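Local coordinates for cell wall mannoprotein 1 (Neosartorya fumigata, PDB 5J5L) that binds the fatty acid arachidonic acid inside an all-helical fold and is probably a constitutive, antigenic protein of the fungal cell wall, at residues Phe27-Leu31 / Gln93-Val99; Glu41-Glu45 / Asp106-Leu110. All blocks are in the same frame, centred on the assembly; numbering follows the deposited sequence.

Contact 1: Phe27-Leu31 / Gln93-Val99; sequences FTGDL and QVDSAGV. With ACD (arachidonic acid), chain B.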
loop_
_atom_site.group_PDB
_atom_site.type_symbol
_atom_site.label_atom_id
_atom_site.label_comp_id
_atom_site.label_asym_id
_atom_site.label_seq_id
_atom_site.Cartn_x
_atom_site.Cartn_y
_atom_site.Cartn_z
ATOM N N PHE A 27 -7.478 2.258 -17.798
ATOM C CA PHE A 27 -8.673 1.422 -17.712
ATOM C C PHE A 27 -9.834 2.002 -18.512
ATOM O O PHE A 27 -10.181 3.186 -18.353
ATOM C CB PHE A 27 -9.082 1.249 -16.251
ATOM C CG PHE A 27 -10.214 0.272 -16.023
ATOM C CD1 PHE A 27 -10.206 -0.988 -16.586
ATOM C CD2 PHE A 27 -11.249 0.596 -15.140
ATOM C CE1 PHE A 27 -11.234 -1.878 -16.344
ATOM C CE2 PHE A 27 -12.285 -0.294 -14.901
ATOM C CZ PHE A 27 -12.276 -1.534 -15.506
ATOM N N THR A 28 -10.416 1.171 -19.376
ATOM C CA THR A 28 -11.569 1.574 -20.195
ATOM C C THR A 28 -12.877 0.864 -19.813
ATOM O O THR A 28 -13.911 1.122 -20.433
ATOM C CB THR A 28 -11.317 1.289 -21.697
ATOM O OG1 THR A 28 -11.260 -0.126 -21.920
ATOM C CG2 THR A 28 -10.021 1.927 -22.151
ATOM N N GLY A 29 -12.825 -0.024 -18.816
ATOM C CA GLY A 29 -13.959 -0.887 -18.468
ATOM C C GLY A 29 -13.786 -2.328 -18.927
ATOM O O GLY A 29 -14.572 -3.210 -18.565
ATOM N N ASP A 30 -12.755 -2.577 -19.728
ATOM C CA ASP A 30 -12.541 -3.892 -20.317
ATOM C C ASP A 30 -12.148 -4.895 -19.237
ATOM O O ASP A 30 -11.302 -4.603 -18.402
ATOM C CB ASP A 30 -11.445 -3.799 -21.378
ATOM C CG ASP A 30 -11.092 -5.140 -21.978
ATOM O OD1 ASP A 30 -11.718 -5.531 -22.979
ATOM O OD2 ASP A 30 -10.159 -5.776 -21.448
ATOM N N LEU A 31 -12.739 -6.087 -19.272
ATOM C CA LEU A 31 -12.545 -7.050 -18.182
ATOM C C LEU A 31 -11.143 -7.692 -18.177
ATOM O O LEU A 31 -10.626 -8.048 -17.112
ATOM C CB LEU A 31 -13.658 -8.110 -18.229
ATOM C CG LEU A 31 -14.172 -8.688 -16.918
ATOM C CD1 LEU A 31 -14.521 -7.597 -15.907
ATOM C CD2 LEU A 31 -15.372 -9.587 -17.171
ATOM N N GLN A 93 -16.004 3.534 -15.054
ATOM C CA GLN A 93 -15.529 2.364 -15.792
ATOM C C GLN A 93 -15.637 1.105 -14.950
ATOM O O GLN A 93 -15.950 0.033 -15.449
ATOM C CB GLN A 93 -14.080 2.552 -16.241
ATOM C CG GLN A 93 -13.872 3.549 -17.376
ATOM C CD GLN A 93 -14.163 5.008 -17.028
ATOM O OE1 GLN A 93 -13.968 5.472 -15.909
ATOM N NE2 GLN A 93 -14.666 5.732 -18.012
ATOM N N VAL A 94 -15.353 1.236 -13.663
ATOM C CA VAL A 94 -15.525 0.138 -12.742
ATOM C C VAL A 94 -17.002 -0.284 -12.693
ATOM O O VAL A 94 -17.307 -1.463 -12.710
ATOM C CB VAL A 94 -15.043 0.542 -11.331
ATOM C CG1 VAL A 94 -15.454 -0.494 -10.289
ATOM C CG2 VAL A 94 -13.534 0.728 -11.326
ATOM N N ASP A 95 -17.904 0.694 -12.636
ATOM C CA ASP A 95 -19.343 0.425 -12.571
ATOM C C ASP A 95 -19.834 -0.242 -13.844
ATOM O O ASP A 95 -20.654 -1.162 -13.801
ATOM C CB ASP A 95 -20.137 1.713 -12.340
ATOM C CG ASP A 95 -19.914 2.305 -10.957
ATOM O OD1 ASP A 95 -19.513 1.559 -10.039
ATOM O OD2 ASP A 95 -20.160 3.520 -10.798
ATOM N N SER A 96 -19.334 0.233 -14.984
ATOM C CA SER A 96 -19.751 -0.316 -16.266
ATOM C C SER A 96 -19.224 -1.743 -16.457
ATOM O O SER A 96 -19.893 -2.568 -17.073
ATOM C CB SER A 96 -19.356 0.609 -17.423
ATOM O OG SER A 96 -17.971 0.556 -17.693
ATOM N N ALA A 97 -18.055 -2.037 -15.894
ATOM C CA ALA A 97 -17.499 -3.383 -15.916
ATOM C C ALA A 97 -18.187 -4.289 -14.888
ATOM O O ALA A 97 -18.173 -5.498 -15.033
ATOM C CB ALA A 97 -16.003 -3.355 -15.673
ATOM N N GLY A 98 -18.791 -3.687 -13.868
ATOM C CA GLY A 98 -19.516 -4.441 -12.839
ATOM C C GLY A 98 -18.603 -5.018 -11.766
ATOM O O GLY A 98 -18.980 -5.981 -11.089
ATOM N N VAL A 99 -17.408 -4.453 -11.620
ATOM C CA VAL A 99 -16.398 -5.018 -10.711
ATOM C C VAL A 99 -16.147 -4.197 -9.448
ATOM O O VAL A 99 -15.081 -4.292 -8.845
ATOM C CB VAL A 99 -15.057 -5.344 -11.417
ATOM C CG1 VAL A 99 -15.284 -6.381 -12.514
ATOM C CG2 VAL A 99 -14.366 -4.078 -11.937
HETATM C C1 ACD B . -7.885 -1.629 -13.868
HETATM C C2 ACD B . -8.455 -2.093 -12.549
HETATM C C3 ACD B . -9.940 -1.794 -12.493
HETATM C C4 ACD B . -10.597 -2.538 -11.329
HETATM C C5 ACD B . -10.285 -4.014 -11.407
HETATM C C6 ACD B . -9.655 -4.723 -10.453
HETATM C C7 ACD B . -9.229 -4.159 -9.120
HETATM C C8 ACD B . -7.731 -3.921 -9.034
HETATM C C9 ACD B . -7.178 -2.893 -8.369
HETATM C C10 ACD B . -7.944 -1.794 -7.655
HETATM C C11 ACD B . -8.032 -2.062 -6.174
HETATM C C12 ACD B . -7.478 -1.329 -5.199
HETATM C C13 ACD B . -6.616 -0.093 -5.358
HETATM C C14 ACD B . -5.188 -0.600 -5.452
HETATM C C15 ACD B . -4.115 0.049 -4.987
HETATM C C16 ACD B . -4.192 1.380 -4.291
HETATM C C17 ACD B . -2.910 1.604 -3.504
HETATM C C18 ACD B . -2.799 0.661 -2.320
HETATM C C19 ACD B . -1.603 0.999 -1.462
HETATM C C20 ACD B . -1.059 -0.169 -0.681
HETATM O O1 ACD B . -7.477 -0.461 -13.885
HETATM O O2 ACD B . -7.815 -2.398 -14.847
#
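A helical bundle has to close its ends as well as its sides, and here a loop between two helices packs against the short helix 91-97 at the end of an arachidonic acid pocket. Phe27, just past helix 3-26, makes the largest single contribution from the loop. Its CB points toward the opposing helix, and the buried ring is wedged between protein and lipid: the ligand carboxyl carbon C1 lies over one ring face, while Ala97 CB and Val94 N meet the edge. CE2 of Phe27 comes to 3.9 Å from CG2 of Val94, and its CD1 lies 3.3 Å from ligand O2. Thr28 points away, but its carbonyl carbon C rests 3.8 Å from CG of Gln93. Gly29 brings the backbones closest, its CA 4.5 Å from that of Gln93. Two things call for glycine there: its positive phi would jam a CB against the preceding carbonyl, and a CB would also stand only 3.2 Å from Ser96 OG. Gly29 O in turn sits 3.2 Å from CB of Ala97, with no hydrogen bond joining the segments. Asp30 is N-cap of helix 31-56, its OD2 accepting from the backbone N of Gln33. Leu31 meets the C-terminal end of helix 91-97 and the turn after it, where Gly98, with positive phi, is the C-prime residue of a Schellman motif: Val99 N donates a hydrogen bond to Val94 O at 3.2 Å, and a weak one joins Gly98 N to Asp95 O. That turn places Val99 beside the start of helix 31-56, Val99 CG1 lying 3.7 Å from CD1 of Leu31.

Contact 2: Glu41-Glu45 / Asp106-Leu110; sequences EQQLE and DLNAL. With ACD (arachidonic acid), chain B.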
loop_
_atom_site.group_PDB
_atom_site.type_symbol
_atom_site.label_atom_id
_atom_site.label_comp_id
_atom_site.label_asym_id
_atom_site.label_seq_id
_atom_site.Cartn_x
_atom_site.Cartn_y
_atom_site.Cartn_z
ATOM N N GLU A 41 -2.390 -6.254 -8.337
ATOM C CA GLU A 41 -2.910 -5.997 -7.000
ATOM C C GLU A 41 -2.612 -7.151 -6.048
ATOM O O GLU A 41 -2.300 -6.923 -4.878
ATOM C CB GLU A 41 -4.394 -5.710 -7.050
ATOM C CG GLU A 41 -4.981 -5.251 -5.722
ATOM C CD GLU A 41 -5.277 -6.371 -4.750
ATOM O OE1 GLU A 41 -5.379 -7.552 -5.169
ATOM O OE2 GLU A 41 -5.456 -6.051 -3.542
ATOM N N GLN A 42 -2.700 -8.382 -6.550
ATOM C CA GLN A 42 -2.456 -9.566 -5.718
ATOM C C GLN A 42 -0.965 -9.705 -5.406
ATOM O O GLN A 42 -0.593 -10.120 -4.298
ATOM C CB GLN A 42 -3.020 -10.813 -6.380
ATOM C CG GLN A 42 -4.543 -10.847 -6.335
ATOM C CD GLN A 42 -5.074 -11.223 -4.958
ATOM O OE1 GLN A 42 -5.622 -10.385 -4.231
ATOM N NE2 GLN A 42 -4.899 -12.471 -4.590
ATOM N N GLN A 43 -0.125 -9.340 -6.379
ATOM C CA GLN A 43 1.330 -9.249 -6.147
ATOM C C GLN A 43 1.625 -8.220 -5.060
ATOM O O GLN A 43 2.448 -8.457 -4.162
ATOM C CB GLN A 43 2.063 -8.887 -7.434
ATOM C CG GLN A 43 3.579 -9.024 -7.333
ATOM C CD GLN A 43 4.024 -10.422 -6.923
ATOM O OE1 GLN A 43 3.700 -11.413 -7.576
ATOM N NE2 GLN A 43 4.783 -10.507 -5.825
ATOM N N LEU A 44 0.939 -7.085 -5.129
ATOM C CA LEU A 44 1.089 -6.033 -4.126
ATOM C C LEU A 44 0.729 -6.558 -2.737
ATOM O O LEU A 44 1.480 -6.355 -1.780
ATOM C CB LEU A 44 0.241 -4.804 -4.479
ATOM C CG LEU A 44 0.142 -3.664 -3.461
ATOM C CD1 LEU A 44 1.517 -3.177 -3.037
ATOM C CD2 LEU A 44 -0.692 -2.520 -4.008
ATOM N N GLU A 45 -0.407 -7.242 -2.628
ATOM C CA GLU A 45 -0.798 -7.850 -1.347
ATOM C C GLU A 45 0.296 -8.769 -0.787
ATOM O O GLU A 45 0.653 -8.688 0.392
ATOM C CB GLU A 45 -2.113 -8.626 -1.481
ATOM C CG GLU A 45 -3.355 -7.771 -1.689
ATOM C CD GLU A 45 -4.659 -8.551 -1.526
ATOM O OE1 GLU A 45 -4.652 -9.665 -0.978
ATOM O OE2 GLU A 45 -5.721 -8.054 -1.946
ATOM N N ASP A 106 -10.437 -5.586 -2.556
ATOM C CA ASP A 106 -9.033 -5.257 -2.645
ATOM C C ASP A 106 -8.672 -4.116 -1.691
ATOM O O ASP A 106 -7.678 -4.203 -0.965
ATOM C CB ASP A 106 -8.645 -4.832 -4.071
ATOM C CG ASP A 106 -8.592 -5.988 -5.061
ATOM O OD1 ASP A 106 -8.759 -7.173 -4.692
ATOM O OD2 ASP A 106 -8.365 -5.675 -6.260
ATOM N N LEU A 107 -9.481 -3.066 -1.669
ATOM C CA LEU A 107 -9.204 -1.920 -0.786
ATOM C C LEU A 107 -9.169 -2.342 0.681
ATOM O O LEU A 107 -8.259 -1.943 1.414
ATOM C CB LEU A 107 -10.227 -0.817 -0.979
ATOM C CG LEU A 107 -10.105 -0.010 -2.274
ATOM C CD1 LEU A 107 -11.360 0.827 -2.445
ATOM C CD2 LEU A 107 -8.858 0.872 -2.259
ATOM N N ASN A 108 -10.142 -3.142 1.096
ATOM C CA ASN A 108 -10.189 -3.594 2.493
ATOM C C ASN A 108 -8.991 -4.481 2.837
ATOM O O ASN A 108 -8.394 -4.332 3.913
ATOM C CB ASN A 108 -11.508 -4.298 2.771
ATOM C CG ASN A 108 -12.654 -3.329 2.919
ATOM O OD1 ASN A 108 -12.551 -2.345 3.656
ATOM N ND2 ASN A 108 -13.763 -3.599 2.234
ATOM N N ALA A 109 -8.614 -5.390 1.922
ATOM C CA ALA A 109 -7.427 -6.237 2.122
ATOM C C ALA A 109 -6.161 -5.415 2.218
ATOM O O ALA A 109 -5.325 -5.629 3.098
ATOM C CB ALA A 109 -7.294 -7.263 1.002
ATOM N N LEU A 110 -6.000 -4.474 1.294
ATOM C CA LEU A 110 -4.808 -3.640 1.273
ATOM C C LEU A 110 -4.686 -2.754 2.505
ATOM O O LEU A 110 -3.579 -2.593 3.045
ATOM C CB LEU A 110 -4.791 -2.792 0.008
ATOM C CG LEU A 110 -4.473 -3.584 -1.271
ATOM C CD1 LEU A 110 -4.900 -2.768 -2.487
ATOM C CD2 LEU A 110 -3.002 -3.979 -1.366
HETATM C C1 ACD B . -7.885 -1.629 -13.868
HETATM C C2 ACD B . -8.455 -2.093 -12.549
HETATM C C3 ACD B . -9.940 -1.794 -12.493
HETATM C C4 ACD B . -10.597 -2.538 -11.329
HETATM C C5 ACD B . -10.285 -4.014 -11.407
HETATM C C6 ACD B . -9.655 -4.723 -10.453
HETATM C C7 ACD B . -9.229 -4.159 -9.120
HETATM C C8 ACD B . -7.731 -3.921 -9.034
HETATM C C9 ACD B . -7.178 -2.893 -8.369
HETATM C C10 ACD B . -7.944 -1.794 -7.655
HETATM C C11 ACD B . -8.032 -2.062 -6.174
HETATM C C12 ACD B . -7.478 -1.329 -5.199
HETATM C C13 ACD B . -6.616 -0.093 -5.358
HETATM C C14 ACD B . -5.188 -0.600 -5.452
HETATM C C15 ACD B . -4.115 0.049 -4.987
HETATM C C16 ACD B . -4.192 1.380 -4.291
HETATM C C17 ACD B . -2.910 1.604 -3.504
HETATM C C18 ACD B . -2.799 0.661 -2.320
HETATM C C19 ACD B . -1.603 0.999 -1.462
HETATM C C20 ACD B . -1.059 -0.169 -0.681
HETATM O O1 ACD B . -7.477 -0.461 -13.885
HETATM O O2 ACD B . -7.815 -2.398 -14.847
#
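Three carboxylates crowd together where two helices of the bundle pass each other. Glu41 OE2 and Glu45 OE2, one helical turn apart, are only 2.6 Å from each other, so one acid group probably holds a proton. Across the interface, Glu41 OE1 lies 3.4 Å from Asp106 OD1, a like-charge approach between two acceptors rather than a hydrogen bond. Asp106 finds its polar partner elsewhere: its OD2 accepts a hydrogen bond from Gln38 NE2. The same OD2 is 3.3 Å from ligand C8. Leu110 buries the largest area. Its CD2 packs 3.8 Å from CG of Leu44, a purely apolar touch, whereas its CD1 lies 3.5 Å from the carboxylate oxygen OE2 of Glu41, and Glu45 OE2 likewise lies against a methyl, 3.4 Å from CB of Ala109. The axes of the short segments run nearly parallel, 17° and 10.8 Å apart, a wide spacing bridged by long side chains. Leu44 also reaches helix 3-26, and Leu107 and Leu110 touch helix 127-150. Leu110 CD1 approaches ligand C14 to 3.7 Å, and Leu107 CD2 approaches C12 to 3.9 Å, as befits an elongated helical bundle holding a fatty acid chain in its interior.

How the contacts relate
The two contacts illustrate how one lipid-binding bundle is built differently at its middle and its end. Contact 1 includes only the first residue of helix 31-56, Leu31, whereas contact 2 lies on the body of that helix; both touch arachidonic acid. Contact 2 is buried and joins two long helices, its centre about 8 Å from the centre of the chain; that of contact 1, about 22 Å away, is partly exposed and joins a loop to a short helix. Glycines and helix ends shape contact 1, whose aromatic ring meets the ligand's carboxyl end. Contact 2 sets clustered acids beside Leu110, with Asp106 and Leu110 both against the hydrocarbon chain. The two do not touch.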